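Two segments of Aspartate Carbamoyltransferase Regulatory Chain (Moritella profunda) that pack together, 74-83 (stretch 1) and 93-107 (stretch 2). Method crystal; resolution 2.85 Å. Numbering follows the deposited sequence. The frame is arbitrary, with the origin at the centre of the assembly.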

# COMPACT_ATOMS: atom_id res chain seq x y z
N ALA D 74 15.46 -5.51 47.92
CA ALA D 74 16.42 -4.41 48.09
C ALA D 74 16.26 -3.23 47.12
O ALA D 74 16.81 -2.16 47.35
CB ALA D 74 17.85 -4.95 47.99
N LEU D 75 15.52 -3.43 46.04
CA LEU D 75 15.32 -2.38 45.04
C LEU D 75 14.07 -1.53 45.31
O LEU D 75 14.03 -0.35 44.96
CB LEU D 75 15.30 -2.99 43.64
CG LEU D 75 16.72 -3.28 43.11
CD1 LEU D 75 16.76 -4.52 42.24
CD2 LEU D 75 17.27 -2.06 42.36
N LEU D 76 13.06 -2.12 45.93
CA LEU D 76 11.86 -1.39 46.35
C LEU D 76 12.03 -0.71 47.72
O LEU D 76 11.31 0.24 48.03
CB LEU D 76 10.65 -2.32 46.38
CG LEU D 76 10.16 -2.83 45.03
CD1 LEU D 76 9.12 -3.91 45.26
CD2 LEU D 76 9.61 -1.70 44.16
N ALA D 77 12.97 -1.21 48.51
CA ALA D 77 13.22 -0.72 49.86
C ALA D 77 14.59 -1.20 50.35
O ALA D 77 14.66 -2.11 51.18
CB ALA D 77 12.14 -1.21 50.80
N PRO D 78 15.68 -0.61 49.82
CA PRO D 78 17.05 -1.04 50.14
C PRO D 78 17.38 -1.22 51.63
O PRO D 78 18.13 -2.14 51.98
CB PRO D 78 17.93 0.07 49.53
CG PRO D 78 17.00 1.12 49.03
CD PRO D 78 15.68 0.49 48.84
N ASN D 79 16.81 -0.38 52.49
CA ASN D 79 17.19 -0.31 53.91
C ASN D 79 16.28 -1.12 54.83
O ASN D 79 15.97 -0.69 55.93
CB ASN D 79 17.19 1.16 54.37
CG ASN D 79 17.83 2.10 53.36
OD1 ASN D 79 19.04 2.09 53.17
ND2 ASN D 79 17.01 2.92 52.72
N ALA D 80 15.87 -2.31 54.40
CA ALA D 80 14.79 -3.03 55.08
C ALA D 80 15.26 -4.24 55.87
O ALA D 80 15.72 -5.23 55.29
CB ALA D 80 13.74 -3.45 54.07
N THR D 81 15.12 -4.17 57.19
CA THR D 81 15.46 -5.28 58.07
C THR D 81 14.56 -6.48 57.83
O THR D 81 13.41 -6.33 57.42
CB THR D 81 15.33 -4.89 59.56
N ILE D 82 15.09 -7.67 58.07
CA ILE D 82 14.30 -8.90 57.99
C ILE D 82 14.49 -9.74 59.25
O ILE D 82 15.37 -10.58 59.33
CB ILE D 82 14.63 -9.73 56.74
CG1 ILE D 82 14.43 -8.89 55.48
CG2 ILE D 82 13.74 -10.98 56.67
N ASN D 83 13.64 -9.49 60.24
CA ASN D 83 13.58 -10.31 61.44
C ASN D 83 12.91 -11.62 61.11
O ASN D 83 11.75 -11.65 60.73
CB ASN D 83 12.76 -9.63 62.54
CG ASN D 83 13.31 -8.28 62.94
OD1 ASN D 83 14.50 -8.14 63.22
ND2 ASN D 83 12.44 -7.28 62.99
N LYS D 93 18.28 -11.62 61.74
CA LYS D 93 18.10 -10.25 61.27
C LYS D 93 18.91 -10.01 59.99
O LYS D 93 19.87 -9.23 60.00
CB LYS D 93 18.48 -9.25 62.36
N HIS D 94 18.52 -10.69 58.92
CA HIS D 94 19.10 -10.46 57.58
C HIS D 94 18.80 -9.04 57.11
O HIS D 94 17.63 -8.64 57.04
CB HIS D 94 18.55 -11.47 56.56
CG HIS D 94 18.94 -12.90 56.84
N SER D 95 19.85 -8.28 56.81
CA SER D 95 19.71 -7.00 56.12
C SER D 95 19.87 -7.26 54.63
O SER D 95 20.20 -8.37 54.22
CB SER D 95 20.74 -5.99 56.62
OG SER D 95 20.37 -5.49 57.88
N LEU D 96 19.64 -6.23 53.83
CA LEU D 96 19.67 -6.38 52.38
C LEU D 96 20.88 -5.72 51.73
O LEU D 96 21.26 -4.61 52.09
CB LEU D 96 18.40 -5.78 51.77
CG LEU D 96 17.07 -6.14 52.44
CD1 LEU D 96 15.91 -5.55 51.65
CD2 LEU D 96 16.92 -7.65 52.59
N THR D 97 21.49 -6.45 50.80
CA THR D 97 22.38 -5.87 49.80
C THR D 97 21.73 -6.11 48.44
O THR D 97 20.93 -7.04 48.28
CB THR D 97 23.78 -6.52 49.76
OG1 THR D 97 24.24 -6.76 51.09
CG2 THR D 97 24.78 -5.62 49.03
N LEU D 98 22.07 -5.27 47.48
CA LEU D 98 21.63 -5.43 46.11
C LEU D 98 22.03 -6.83 45.61
O LEU D 98 23.17 -7.24 45.82
CB LEU D 98 22.25 -4.34 45.23
CG LEU D 98 21.33 -3.54 44.31
CD1 LEU D 98 20.11 -2.99 45.03
CD2 LEU D 98 22.11 -2.41 43.67
N PRO D 99 21.09 -7.56 44.97
CA PRO D 99 21.45 -8.88 44.43
C PRO D 99 22.15 -8.72 43.09
O PRO D 99 22.32 -7.60 42.61
CB PRO D 99 20.10 -9.56 44.26
CG PRO D 99 19.17 -8.46 43.96
CD PRO D 99 19.69 -7.23 44.68
N ASN D 100 22.54 -9.83 42.48
CA ASN D 100 23.13 -9.76 41.15
C ASN D 100 22.06 -9.64 40.05
O ASN D 100 22.34 -9.09 38.99
CB ASN D 100 24.05 -10.97 40.91
CG ASN D 100 25.41 -10.84 41.62
OD1 ASN D 100 25.73 -9.82 42.22
ND2 ASN D 100 26.22 -11.89 41.53
N GLU D 101 20.84 -10.09 40.34
CA GLU D 101 19.81 -10.24 39.31
C GLU D 101 18.39 -10.14 39.87
O GLU D 101 18.09 -10.73 40.90
CB GLU D 101 20.00 -11.60 38.65
CG GLU D 101 20.16 -11.53 37.13
CD GLU D 101 20.70 -12.83 36.54
OE1 GLU D 101 20.97 -13.78 37.32
OE2 GLU D 101 20.83 -12.90 35.30
N VAL D 102 17.52 -9.42 39.16
CA VAL D 102 16.11 -9.25 39.54
C VAL D 102 15.18 -10.01 38.59
O VAL D 102 14.99 -9.56 37.47
CB VAL D 102 15.68 -7.76 39.44
CG1 VAL D 102 14.52 -7.47 40.37
CG2 VAL D 102 16.81 -6.84 39.74
N GLU D 103 14.59 -11.13 39.00
CA GLU D 103 13.59 -11.82 38.15
C GLU D 103 12.20 -11.18 38.36
O GLU D 103 12.06 -10.30 39.19
CB GLU D 103 13.59 -13.34 38.38
N ASN D 104 11.16 -11.63 37.64
CA ASN D 104 10.01 -10.75 37.31
C ASN D 104 9.51 -9.80 38.41
O ASN D 104 8.66 -10.15 39.21
CB ASN D 104 8.84 -11.49 36.60
CG ASN D 104 8.00 -12.35 37.53
OD1 ASN D 104 8.52 -13.19 38.25
ND2 ASN D 104 6.70 -12.16 37.50
N VAL D 105 10.04 -8.59 38.40
CA VAL D 105 9.56 -7.49 39.25
C VAL D 105 9.18 -6.29 38.40
O VAL D 105 8.11 -5.71 38.59
CB VAL D 105 10.63 -7.06 40.27
CG1 VAL D 105 10.18 -5.82 41.06
CG2 VAL D 105 10.93 -8.18 41.22
N PHE D 106 10.06 -5.91 37.47
CA PHE D 106 9.92 -4.69 36.65
C PHE D 106 9.85 -4.98 35.15
O PHE D 106 10.52 -5.88 34.66
CB PHE D 106 11.10 -3.75 36.90
CG PHE D 106 11.34 -3.42 38.36
CD1 PHE D 106 12.43 -3.96 39.04
CD2 PHE D 106 10.47 -2.58 39.06
CE1 PHE D 106 12.65 -3.66 40.37
CE2 PHE D 106 10.68 -2.29 40.38
CZ PHE D 106 11.77 -2.82 41.04
N PRO D 107 9.07 -4.18 34.42
CA PRO D 107 9.06 -4.31 32.99
C PRO D 107 10.25 -3.54 32.44
O PRO D 107 10.72 -2.61 33.07
CB PRO D 107 7.74 -3.63 32.59
CG PRO D 107 7.60 -2.55 33.56
CD PRO D 107 8.19 -3.07 34.86

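How do the two stretches pair where stretch 2 begins? Lys93 and His94 run antiparallel to Ile82 and Asn83 in a weakly bonded strand pair. A hydrogen bond runs from Ile82 N to His94 O; at 2.9 Å it is short enough, but its angle of 125° at the hydrogen makes it weak. A CA-H...O contact from Lys93 CA to Ile82 O, 3.4 Å, supplements it. Ile82 and His94 place their side chains on the same face of the sheet, with Ile82 CB 4.3 Å from His94 CB; the imidazole is not modelled beyond CG, so its own contacts cannot be described.

What does Leu96 do once the strand pairing ends? While Ser95 and Thr97 point away, Leu96 points toward stretch 1 and has more surface covered than any other residue here. Leu96 CD2 lies 4.0 Å from Ile82 CG1, and Leu96 CD1 packs 3.9 Å from Ala80 CB, beside the type I turn from Ala77 to Ala80. Leu96 CB also meets Ala74 CB at 3.9 Å, so this one side chain reaches from Ile82 to Ala74.

How is Ala74 enclosed? Its small methyl group sits against backbone as well as side chains: Ala74 CB is 3.7 Å from Thr97 O and 4.2 Å from Leu98 CD1. Leu98 starts sideways, yet its end comes nearer, bringing Leu98 CD1 to 3.9 Å from Leu75 CG.

What receives the leucines farther along? Val102 points toward stretch 1, and Val102 CG2 packs tightly against Leu75 CD1 at 3.4 Å. Phe106 then offers its ring edge: Leu75 CB lies 4.3 Å from Phe106 CE1, and Leu76 CD2 4.0 Å from Phe106 CZ. Contact here is wholly apolar.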